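Cytoplasmic protein (PDB 7LPO) probably hydrolyses the beta-glucosidic bond of steryl glucosides, as a fungal sterylglucosidase of glycoside hydrolase family 5. Local coordinates at residues 87-91 with 572-576; 46-51 with 71-76. The contacts are given in a common frame with arbitrary orientation. Numbering follows the deposited sequence.

Overall arrangement
Both contacts lie around the TIM barrel of the family 5 glycosidase fold, their centres about 15 Å apart and each about 17 Å from the centre of the chain. They come in series: contact 2 joins the loop after strand 35-43 to the loop following helix 61-66, and only then does helix 83-93 begin, which contact 1 ties to the loop after strand 567-570. Strands 35-43 and 567-570 pair in parallel and close the barrel; contact 1 bridges that closure, and contact 2 lies in the loops after strand 35-43. They touch directly, Pro575 CG lying 3.6 Å from Pro76 O, and Lys48 of contact 2 reaches a bound Tris that may mark a pocket.

Contact 1 of 2, residues 87-91 with 572-576; sequences HLARL and NYVPD
Residues 87-91 form one turn of helix 83-93, with Leu91 N hydrogen-bonded to His87 O (3.0 Å), and face the irregular segment 572-576 after strand 567-570. The nearest CA pairs are His87 with Pro575 (7.8 Å) and Leu91 with Tyr573 (9.0 Å). A cis peptide precedes Asn572. Tyr573, extended (phi/psi -121/117) with chi1 t and chi2 88°, sends its ring to the helix. Leu91 CD2 lies over one face, 3.8 Å from the Tyr573 centroid (CH-pi). Tyr573 OH receives a hydrogen bond from Arg90 NH1 (2.8 Å, 150°) and shares another with His87 ND1 (2.8 Å); His87 chi1 m (chi2 -61°) and Arg90 t, t, m bring these nitrogens there. Val574 turns away. Pro575 (-54/-29) sets its CG over the His87 ring, 4.2 Å from the centroid and 11° off the normal, also CH-pi. Leu654 O accepts a hydrogen bond from Arg90 NE, and Trp593 meets the His87 ring edge-to-face. Helix 83-93 leads to strand 98-104 and 567-570 pairs with 35-43, so the contact spans the TIM-barrel closure. The chemistry implies a directional polar anchor: one phenol hydroxyl serves two helix side chains, while an apolar carbon lies over one face of each ring.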
# COMPACT_ATOMS: atom_id res chain seq x y z
N HIS A 87 20.14 7.90 -2.46
CA HIS A 87 18.69 7.85 -2.49
C HIS A 87 18.09 8.40 -1.20
O HIS A 87 17.14 9.19 -1.24
CB HIS A 87 18.23 6.41 -2.72
CG HIS A 87 18.50 5.91 -4.10
ND1 HIS A 87 17.96 6.48 -5.22
CD2 HIS A 87 19.26 4.88 -4.53
CE1 HIS A 87 18.37 5.83 -6.29
NE2 HIS A 87 19.15 4.84 -5.90
N LEU A 88 18.62 7.99 -0.05
CA LEU A 88 18.09 8.49 1.21
C LEU A 88 18.34 9.99 1.34
O LEU A 88 17.49 10.72 1.85
CB LEU A 88 18.71 7.73 2.39
CG LEU A 88 18.37 6.24 2.45
CD1 LEU A 88 19.23 5.50 3.48
CD2 LEU A 88 16.90 6.02 2.78
N ALA A 89 19.50 10.46 0.88
CA ALA A 89 19.76 11.90 0.89
C ALA A 89 18.70 12.64 0.09
O ALA A 89 18.19 13.68 0.53
CB ALA A 89 21.15 12.19 0.33
N ARG A 90 18.37 12.12 -1.09
CA ARG A 90 17.35 12.76 -1.92
C ARG A 90 16.03 12.82 -1.18
O ARG A 90 15.38 13.87 -1.12
CB ARG A 90 17.22 12.00 -3.24
CG ARG A 90 16.30 12.65 -4.26
CD ARG A 90 16.35 11.89 -5.61
NE ARG A 90 17.67 11.97 -6.25
CZ ARG A 90 18.50 10.95 -6.43
NH1 ARG A 90 18.17 9.72 -6.02
NH2 ARG A 90 19.66 11.15 -7.03
N LEU A 91 15.60 11.69 -0.61
CA LEU A 91 14.33 11.67 0.09
C LEU A 91 14.33 12.64 1.26
O LEU A 91 13.34 13.36 1.49
CB LEU A 91 14.02 10.25 0.57
CG LEU A 91 13.89 9.20 -0.53
CD1 LEU A 91 13.73 7.79 0.04
CD2 LEU A 91 12.70 9.53 -1.44
N ASN A 572 5.24 5.40 -5.23
CA ASN A 572 6.32 4.89 -4.38
C ASN A 572 7.65 5.47 -4.93
O ASN A 572 7.65 6.33 -5.82
CB ASN A 572 6.35 3.37 -4.37
CG ASN A 572 6.51 2.76 -5.74
OD1 ASN A 572 6.18 3.37 -6.77
ND2 ASN A 572 7.01 1.55 -5.77
N TYR A 573 8.77 4.99 -4.40
CA TYR A 573 10.11 5.37 -4.84
C TYR A 573 10.83 4.10 -5.29
O TYR A 573 11.03 3.19 -4.48
CB TYR A 573 10.86 6.07 -3.71
CG TYR A 573 12.18 6.69 -4.09
CD1 TYR A 573 12.24 7.99 -4.58
CD2 TYR A 573 13.37 5.97 -3.94
CE1 TYR A 573 13.46 8.56 -4.92
CE2 TYR A 573 14.58 6.53 -4.26
CZ TYR A 573 14.63 7.83 -4.76
OH TYR A 573 15.85 8.38 -5.09
N VAL A 574 11.19 4.03 -6.56
CA VAL A 574 11.73 2.81 -7.13
C VAL A 574 13.07 3.11 -7.79
O VAL A 574 13.09 3.60 -8.93
CB VAL A 574 10.76 2.19 -8.14
CG1 VAL A 574 11.29 0.87 -8.67
CG2 VAL A 574 9.37 2.01 -7.52
N PRO A 575 14.19 2.79 -7.15
CA PRO A 575 15.50 3.10 -7.75
C PRO A 575 15.72 2.56 -9.16
O PRO A 575 16.47 3.19 -9.92
CB PRO A 575 16.49 2.47 -6.76
CG PRO A 575 15.77 2.57 -5.41
CD PRO A 575 14.31 2.33 -5.75
N ASP A 576 15.10 1.45 -9.55
CA ASP A 576 15.37 0.85 -10.85
C ASP A 576 14.21 1.03 -11.83
O ASP A 576 14.14 0.32 -12.84
CB ASP A 576 15.72 -0.63 -10.71
CG ASP A 576 14.57 -1.47 -10.18
OD1 ASP A 576 13.48 -0.90 -9.90
OD2 ASP A 576 14.74 -2.69 -10.03

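Contact 2 of 2, residues 46-51 with 71-76; sequences SAKHPN and DFINKP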
# COMPACT_ATOMS: atom_id res chain seq x y z
N SER A 46 10.24 -2.23 -5.58
CA SER A 46 11.25 -3.10 -6.15
C SER A 46 11.52 -4.32 -5.28
O SER A 46 12.08 -5.30 -5.78
CB SER A 46 12.55 -2.34 -6.38
OG SER A 46 13.03 -1.81 -5.15
N ALA A 47 11.15 -4.28 -4.00
CA ALA A 47 11.30 -5.43 -3.12
C ALA A 47 10.21 -6.47 -3.33
O ALA A 47 10.18 -7.47 -2.61
CB ALA A 47 11.31 -4.99 -1.67
N LYS A 48 9.34 -6.28 -4.32
CA LYS A 48 8.29 -7.27 -4.57
C LYS A 48 8.79 -8.53 -5.27
O LYS A 48 8.10 -9.55 -5.25
CB LYS A 48 7.19 -6.65 -5.43
CG LYS A 48 6.29 -5.68 -4.74
CD LYS A 48 5.28 -5.13 -5.75
CE LYS A 48 4.31 -4.19 -5.12
NZ LYS A 48 3.29 -3.74 -6.12
N HIS A 49 9.94 -8.47 -5.92
CA HIS A 49 10.41 -9.57 -6.74
C HIS A 49 11.92 -9.69 -6.61
O HIS A 49 12.61 -8.71 -6.31
CB HIS A 49 10.03 -9.39 -8.23
CG HIS A 49 10.46 -8.08 -8.81
ND1 HIS A 49 9.66 -6.96 -8.80
CD2 HIS A 49 11.60 -7.72 -9.45
CE1 HIS A 49 10.30 -5.96 -9.37
NE2 HIS A 49 11.48 -6.39 -9.78
N PRO A 50 12.47 -10.89 -6.83
CA PRO A 50 13.91 -11.08 -6.69
C PRO A 50 14.69 -10.36 -7.78
O PRO A 50 14.14 -9.96 -8.82
CB PRO A 50 14.10 -12.60 -6.81
CG PRO A 50 12.72 -13.20 -6.78
CD PRO A 50 11.77 -12.12 -7.23
N ASN A 51 15.99 -10.23 -7.53
CA ASN A 51 16.92 -9.68 -8.52
C ASN A 51 16.75 -10.37 -9.86
O ASN A 51 16.66 -11.60 -9.95
CB ASN A 51 18.36 -9.86 -8.02
CG ASN A 51 18.66 -9.02 -6.79
OD1 ASN A 51 18.89 -9.54 -5.70
ND2 ASN A 51 18.65 -7.72 -6.96
N ASP A 71 16.37 -14.51 -4.21
CA ASP A 71 17.46 -13.55 -4.04
C ASP A 71 16.87 -12.15 -4.08
O ASP A 71 16.70 -11.56 -5.15
CB ASP A 71 18.53 -13.74 -5.10
CG ASP A 71 19.62 -12.71 -4.99
OD1 ASP A 71 19.84 -12.22 -3.86
OD2 ASP A 71 20.22 -12.37 -6.02
N PHE A 72 16.55 -11.62 -2.90
CA PHE A 72 16.08 -10.26 -2.74
C PHE A 72 17.15 -9.32 -2.21
O PHE A 72 16.86 -8.13 -2.02
CB PHE A 72 14.88 -10.22 -1.80
CG PHE A 72 13.62 -10.78 -2.39
CD1 PHE A 72 13.42 -12.15 -2.48
CD2 PHE A 72 12.64 -9.93 -2.84
CE1 PHE A 72 12.26 -12.66 -3.02
CE2 PHE A 72 11.47 -10.43 -3.38
CZ PHE A 72 11.27 -11.79 -3.46
N ILE A 73 18.37 -9.81 -1.97
CA ILE A 73 19.38 -8.96 -1.35
C ILE A 73 19.64 -7.74 -2.21
O ILE A 73 19.69 -7.82 -3.45
CB ILE A 73 20.68 -9.75 -1.12
CG1 ILE A 73 20.46 -10.89 -0.14
CG2 ILE A 73 21.77 -8.81 -0.63
CD1 ILE A 73 20.74 -10.52 1.30
N ASN A 74 19.81 -6.60 -1.55
CA ASN A 74 20.15 -5.30 -2.13
C ASN A 74 18.96 -4.63 -2.80
O ASN A 74 19.15 -3.64 -3.52
CB ASN A 74 21.31 -5.41 -3.13
CG ASN A 74 22.66 -5.41 -2.44
OD1 ASN A 74 22.84 -4.76 -1.40
ND2 ASN A 74 23.62 -6.13 -3.00
N LYS A 75 17.74 -5.11 -2.56
CA LYS A 75 16.54 -4.35 -2.81
C LYS A 75 15.83 -4.13 -1.49
O LYS A 75 15.59 -5.11 -0.76
CB LYS A 75 15.60 -5.06 -3.79
CG LYS A 75 16.17 -5.21 -5.19
CD LYS A 75 15.51 -6.38 -5.90
CE LYS A 75 14.99 -5.96 -7.26
NZ LYS A 75 13.77 -6.72 -7.62
N PRO A 76 15.40 -2.91 -1.15
CA PRO A 76 15.27 -1.78 -2.08
C PRO A 76 16.54 -0.99 -2.38
O PRO A 76 16.60 -0.33 -3.41
CB PRO A 76 14.25 -0.86 -1.36
CG PRO A 76 14.54 -1.11 0.11
CD PRO A 76 14.95 -2.58 0.21
O HOH W 1 15.58 -1.18 -5.77
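Phe72 lays its ring against the backbone of 47-50: Pro50 N is over one face, 3.6 Å from Phe72 CE2, and Ala47 O approaches the edge, 3.3 Å from the same CE2. Pro50 CD adds an apolar touch, 3.8 Å from Phe72 CZ. Asn51 N donates to Asp71 O (2.8 Å, 161°), pinning the two loops together. A type II turn from Phe72 to Lys75, closed by Lys75 N to Phe72 O at 3.2 Å, brings the Lys75 side chain back to 46-51, where its ammonium gathers carbonyls: NZ donates to Ser46 O (2.9 Å) and His49 O (2.6 Å), and weakly to Pro50 O (3.5 Å). A water links Ser46 OG and Pro76 O, 2.7 Å from each; Ser46 OG also hydrogen-bonds Ser44 OG. The CA-to-CB bond of Lys48 points away from 71-76, and Lys48 NZ salt-bridges Asp145 and hydrogen-bonds a Tris molecule, probably from the crystallisation liquor, that may mark the pocket at the C-terminal ends of TIM-barrel strands, beside loop 46-51 held by Lys75 NZ.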